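Local atomic coordinates of D-lactate dehydrogenase (Fermentative) (Pseudomonas aeruginosa, PDB entry 6ABJ), a protein that catalyses, as a fermentative D-lactate dehydrogenase of the D-isomer specific 2-hydroxyacid dehydrogenase family, the NADH-dependent interconversion of pyruvate and D-lactate. Residues A243-T248 / A252-A257; Q290-D295 / R299-P304. All coordinates share one frame; numbering follows the deposited sequence.

In the fold
Both interactions belong to the NAD-binding domain, with their centres about 16 Å apart. Interaction 1 is core: all four touching residues are buried, no hydrogen bond crosses between 243-248 and 252-257, and the interior strand 243-247 meets the chain leading into helix 256-265 through apolar branches and one amide. Interaction 2 lies further out, its centre about 19 Å from the centre of the chain against about 12 Å for interaction 1, and is partly buried; it closes the first turn of helix 295-302 with a backbone hydrogen bond, adds one leucine pair, and turns its charged ends to another subunit. Helix 256-265 connects the two: Ala256 CB of interaction 1 packs 4.2 Å from Leu300 CD1 of interaction 2.

Interaction 1 (A243-T248 / A252-A257); sequences AMLINT and ALVNAA
Asn247 and Leu245, two residues of strand 243-247 whose CB atoms point toward the second segment, meet Leu253 and Val254 on the chain that returns past the strand's C-terminal end. The asparagine carries the larger share. Its CG lies anti to the backbone N (chi1 -173°), which carries the amide across to the second segment, where its two ends face different neighbours: OD1 is 4.0 Å from Leu253 CD1, and ND2 is 4.3 Å from Val254 CG1. Neither approach is a hydrogen bond. The polar needs of the buried amide are met within the intervening loop, where OD1 accepts from Gly249 N and ND2 donates to Arg250 O. Bonds at both ends should fix the amide's rotation. With CG opposite its carbonyl carbon (chi1 -65°), Leu253 presents CD1 to the amide, the two side chains crossing at about a right angle. Two residues earlier on the strand, Leu245 reaches Val254 with one methyl, CD2 to CG2 at 4.4 Å, a loose apolar contact. Val217 and Leu219 of the adjacent strand 216-219 pack against Leu245 and Leu253, respectively. Thr248, just past the strand, is an NADH-binding residue, though no cofactor is bound to this chain; Asp274, another, has its side chain about 7 Å from that of Asn247. The contact thus belongs to the strand-loop-helix half of a beta-alpha-beta unit, 243-247, 256-265 and 268-273, at the cofactor-binding edge of a Rossmann fold.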
loop_
_atom_site.group_PDB
_atom_site.type_symbol
_atom_site.label_atom_id
_atom_site.label_comp_id
_atom_site.label_asym_id
_atom_site.label_seq_id
_atom_site.Cartn_x
_atom_site.Cartn_y
_atom_site.Cartn_z
ATOM N N ALA B 243 4.167 20.929 -16.184
ATOM C CA ALA B 243 3.130 20.407 -17.021
ATOM C C ALA B 243 2.967 18.919 -16.743
ATOM O O ALA B 243 3.840 18.265 -16.149
ATOM C CB ALA B 243 3.459 20.629 -18.485
ATOM N N MET B 244 1.867 18.400 -17.223
ATOM C CA MET B 244 1.564 16.964 -17.182
ATOM C C MET B 244 1.792 16.337 -18.571
ATOM O O MET B 244 1.281 16.864 -19.550
ATOM C CB MET B 244 0.105 16.799 -16.789
ATOM C CG MET B 244 -0.405 15.366 -16.827
ATOM S SD MET B 244 -2.132 15.246 -16.317
ATOM C CE MET B 244 -2.019 15.564 -14.586
ATOM N N LEU B 245 2.424 15.167 -18.592
ATOM C CA LEU B 245 2.569 14.365 -19.829
ATOM C C LEU B 245 1.913 13.016 -19.686
ATOM O O LEU B 245 2.145 12.304 -18.703
ATOM C CB LEU B 245 4.065 14.197 -20.095
ATOM C CG LEU B 245 4.398 13.384 -21.345
ATOM C CD1 LEU B 245 3.988 14.044 -22.659
ATOM C CD2 LEU B 245 5.909 13.124 -21.370
ATOM N N ILE B 246 1.152 12.627 -20.705
ATOM C CA ILE B 246 0.473 11.352 -20.761
ATOM C C ILE B 246 0.958 10.632 -22.063
ATOM O O ILE B 246 0.913 11.192 -23.163
ATOM C CB ILE B 246 -1.061 11.540 -20.853
ATOM C CG1 ILE B 246 -1.572 12.407 -19.665
ATOM C CG2 ILE B 246 -1.812 10.226 -20.877
ATOM C CD1 ILE B 246 -1.322 11.822 -18.278
ATOM N N ASN B 247 1.413 9.401 -21.904
ATOM C CA ASN B 247 1.728 8.559 -23.051
ATOM C C ASN B 247 0.953 7.270 -22.970
ATOM O O ASN B 247 1.303 6.321 -22.226
ATOM C CB ASN B 247 3.210 8.254 -23.155
ATOM C CG ASN B 247 3.534 7.518 -24.466
ATOM O OD1 ASN B 247 2.687 7.469 -25.371
ATOM N ND2 ASN B 247 4.692 6.931 -24.533
ATOM N N THR B 248 -0.158 7.245 -23.697
ATOM C CA THR B 248 -0.842 5.967 -24.006
ATOM C C THR B 248 -0.555 5.464 -25.441
ATOM O O THR B 248 -1.215 4.549 -25.861
ATOM C CB THR B 248 -2.344 6.095 -23.790
ATOM O OG1 THR B 248 -2.872 7.115 -24.674
ATOM C CG2 THR B 248 -2.663 6.507 -22.312
ATOM N N ALA B 252 8.110 3.833 -27.266
ATOM C CA ALA B 252 9.287 4.451 -27.876
ATOM C C ALA B 252 9.053 5.901 -28.283
ATOM O O ALA B 252 9.960 6.530 -28.804
ATOM C CB ALA B 252 9.787 3.599 -29.091
ATOM N N LEU B 253 7.835 6.427 -28.113
ATOM C CA LEU B 253 7.580 7.881 -28.382
ATOM C C LEU B 253 8.339 8.758 -27.438
ATOM O O LEU B 253 8.558 9.943 -27.678
ATOM C CB LEU B 253 6.083 8.206 -28.328
ATOM C CG LEU B 253 5.181 7.589 -29.376
ATOM C CD1 LEU B 253 3.720 7.950 -29.175
ATOM C CD2 LEU B 253 5.578 7.960 -30.823
ATOM N N VAL B 254 8.782 8.178 -26.317
ATOM C CA VAL B 254 9.431 8.950 -25.310
ATOM C C VAL B 254 10.775 8.315 -24.915
ATOM O O VAL B 254 10.942 7.103 -24.997
ATOM C CB VAL B 254 8.447 9.051 -24.107
ATOM C CG1 VAL B 254 8.666 7.931 -23.138
ATOM C CG2 VAL B 254 8.661 10.350 -23.412
ATOM N N ASN B 255 11.716 9.145 -24.523
ATOM C CA ASN B 255 12.957 8.691 -23.982
ATOM C C ASN B 255 12.833 8.708 -22.480
ATOM O O ASN B 255 13.095 9.700 -21.829
ATOM C CB ASN B 255 14.142 9.580 -24.416
ATOM C CG ASN B 255 15.483 8.997 -24.029
ATOM O OD1 ASN B 255 15.572 7.912 -23.430
ATOM N ND2 ASN B 255 16.540 9.748 -24.298
ATOM N N ALA B 256 12.477 7.558 -21.949
ATOM C CA ALA B 256 12.135 7.452 -20.530
ATOM C C ALA B 256 13.230 7.915 -19.632
ATOM O O ALA B 256 13.014 8.577 -18.610
ATOM C CB ALA B 256 11.753 6.020 -20.213
ATOM N N ALA B 257 14.461 7.636 -20.040
ATOM C CA ALA B 257 15.592 8.078 -19.299
ATOM C C ALA B 257 15.598 9.568 -19.064
ATOM O O ALA B 257 15.995 9.988 -18.024
ATOM C CB ALA B 257 16.909 7.615 -19.997
#

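Interaction 2 (Q290-D295 / R299-P304); sequences QPLQDD and RLLSFP
The contact between 290-295 and 299-304 is a helix start, in which the loop after strand 268-273 runs into helix 295-302, whose first turn it begins, while Leu292 reaches Leu301 near the helix's C-terminal end. Asp295 and Arg299 supply the backbone evidence: Arg299 N donates to Asp295 O at 3.1 Å with an N-H...O angle of 146°, the i to i+4 bond of an alpha-helical turn. Asp294 is the N-cap; its OD1 accepts from Leu297 N, while OD2 bonds to Tyr276 OH. Beside this turn, Leu292 and Leu301 cross at about a right angle and meet through single methyls, CD1 to CD1 at 3.9 Å. Arg299 starts out extended, CG opposite the backbone N (chi1 -177°), then bends at chi2, placing the guanidinium so that Phe303 CZ lies over one face, 3.7 Å above the plane and offset toward the rim. Between subunits, Arg299 NH2 forms a salt bridge with Asp295 OD1 of a second subunit, and Asp295 OD1 pairs reciprocally with Arg299 NH2 of that subunit. Within its own chain, helix 295-302 lies against helix 256-265, with Arg299 on Ile260 and Lys264 and Leu300 on Leu263, just before the outermost strand 306-308.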
loop_
_atom_site.group_PDB
_atom_site.type_symbol
_atom_site.label_atom_id
_atom_site.label_comp_id
_atom_site.label_asym_id
_atom_site.label_seq_id
_atom_site.Cartn_x
_atom_site.Cartn_y
_atom_site.Cartn_z
ATOM N N GLN B 290 10.641 -10.433 -7.451
ATOM C CA GLN B 290 12.031 -10.271 -7.814
ATOM C C GLN B 290 12.423 -8.797 -8.029
ATOM O O GLN B 290 11.635 -8.006 -8.476
ATOM C CB GLN B 290 12.260 -11.000 -9.158
ATOM C CG GLN B 290 11.842 -12.469 -9.161
ATOM C CD GLN B 290 12.663 -13.313 -8.186
ATOM O OE1 GLN B 290 12.129 -14.207 -7.513
ATOM N NE2 GLN B 290 13.963 -13.035 -8.098
ATOM N N PRO B 291 13.678 -8.447 -7.745
ATOM C CA PRO B 291 14.131 -7.123 -8.100
ATOM C C PRO B 291 13.822 -6.821 -9.487
ATOM O O PRO B 291 13.849 -7.698 -10.351
ATOM C CB PRO B 291 15.655 -7.199 -7.889
ATOM C CG PRO B 291 15.797 -8.137 -6.768
ATOM C CD PRO B 291 14.729 -9.192 -7.010
ATOM N N LEU B 292 13.521 -5.556 -9.748
ATOM C CA LEU B 292 13.306 -5.086 -11.084
ATOM C C LEU B 292 14.646 -4.727 -11.647
ATOM O O LEU B 292 15.373 -3.951 -11.035
ATOM C CB LEU B 292 12.450 -3.811 -11.101
ATOM C CG LEU B 292 11.045 -3.702 -11.594
ATOM C CD1 LEU B 292 10.768 -2.206 -11.820
ATOM C CD2 LEU B 292 10.744 -4.495 -12.865
ATOM N N GLN B 293 14.950 -5.249 -12.849
ATOM C CA GLN B 293 16.260 -5.030 -13.471
ATOM C C GLN B 293 16.403 -3.648 -14.050
ATOM O O GLN B 293 17.455 -3.069 -13.982
ATOM C CB GLN B 293 16.555 -6.118 -14.567
ATOM C CG GLN B 293 16.807 -7.508 -13.969
ATOM C CD GLN B 293 17.952 -7.524 -12.984
ATOM O OE1 GLN B 293 18.974 -6.918 -13.199
ATOM N NE2 GLN B 293 17.764 -8.194 -11.865
ATOM N N ASP B 294 15.332 -3.115 -14.604
ATOM C CA ASP B 294 15.365 -1.839 -15.298
ATOM C C ASP B 294 15.440 -0.639 -14.371
ATOM O O ASP B 294 14.455 -0.300 -13.718
ATOM C CB ASP B 294 14.087 -1.768 -16.142
ATOM C CG ASP B 294 14.064 -0.607 -17.103
ATOM O OD1 ASP B 294 14.685 0.433 -16.802
ATOM O OD2 ASP B 294 13.401 -0.740 -18.153
ATOM N N ASP B 295 16.604 0.007 -14.326
ATOM C CA ASP B 295 16.829 1.129 -13.437
ATOM C C ASP B 295 15.896 2.316 -13.702
ATOM O O ASP B 295 15.414 2.983 -12.774
ATOM C CB ASP B 295 18.269 1.627 -13.577
ATOM C CG ASP B 295 19.316 0.644 -13.033
ATOM O OD1 ASP B 295 18.994 -0.305 -12.295
ATOM O OD2 ASP B 295 20.493 0.859 -13.351
ATOM N N ARG B 299 12.897 3.742 -11.224
ATOM C CA ARG B 299 12.977 5.110 -10.726
ATOM C C ARG B 299 11.662 5.843 -11.035
ATOM O O ARG B 299 11.134 6.530 -10.177
ATOM C CB ARG B 299 14.156 5.868 -11.333
ATOM C CG ARG B 299 14.330 7.291 -10.788
ATOM C CD ARG B 299 14.685 7.243 -9.343
ATOM N NE ARG B 299 15.427 8.423 -8.889
ATOM C CZ ARG B 299 15.034 9.312 -7.972
ATOM N NH1 ARG B 299 13.841 9.256 -7.400
ATOM N NH2 ARG B 299 15.831 10.304 -7.651
ATOM N N LEU B 300 11.107 5.636 -12.233
ATOM C CA LEU B 300 9.829 6.239 -12.565
ATOM C C LEU B 300 8.736 5.803 -11.621
ATOM O O LEU B 300 7.950 6.647 -11.173
ATOM C CB LEU B 300 9.399 5.863 -14.000
ATOM C CG LEU B 300 10.252 6.531 -15.071
ATOM C CD1 LEU B 300 9.958 5.906 -16.459
ATOM C CD2 LEU B 300 9.993 8.026 -15.093
ATOM N N LEU B 301 8.682 4.502 -11.340
ATOM C CA LEU B 301 7.688 3.951 -10.478
ATOM C C LEU B 301 7.641 4.553 -9.028
ATOM O O LEU B 301 6.590 4.548 -8.449
ATOM C CB LEU B 301 7.768 2.446 -10.379
ATOM C CG LEU B 301 7.344 1.775 -11.702
ATOM C CD1 LEU B 301 7.852 0.329 -11.719
ATOM C CD2 LEU B 301 5.848 1.823 -11.961
ATOM N N SER B 302 8.758 5.119 -8.572
ATOM C CA SER B 302 8.933 5.675 -7.246
ATOM C C SER B 302 8.323 7.027 -6.961
ATOM O O SER B 302 8.014 7.369 -5.810
ATOM C CB SER B 302 10.439 5.874 -7.004
ATOM O OG SER B 302 11.157 4.668 -6.839
ATOM N N PHE B 303 8.229 7.824 -8.021
ATOM C CA PHE B 303 7.858 9.225 -7.905
ATOM C C PHE B 303 6.389 9.280 -7.499
ATOM O O PHE B 303 5.557 8.493 -7.961
ATOM C CB PHE B 303 7.981 9.914 -9.208
ATOM C CG PHE B 303 9.390 10.141 -9.623
ATOM C CD1 PHE B 303 10.169 11.006 -8.918
ATOM C CD2 PHE B 303 9.933 9.501 -10.689
ATOM C CE1 PHE B 303 11.490 11.250 -9.314
ATOM C CE2 PHE B 303 11.228 9.795 -11.111
ATOM C CZ PHE B 303 11.994 10.650 -10.434
ATOM N N PRO B 304 6.051 10.254 -6.688
ATOM C CA PRO B 304 4.711 10.392 -6.162
ATOM C C PRO B 304 3.738 10.905 -7.218
ATOM O O PRO B 304 2.558 10.825 -7.027
ATOM C CB PRO B 304 4.890 11.479 -5.048
ATOM C CG PRO B 304 6.027 12.248 -5.442
ATOM C CD PRO B 304 6.991 11.144 -5.999
#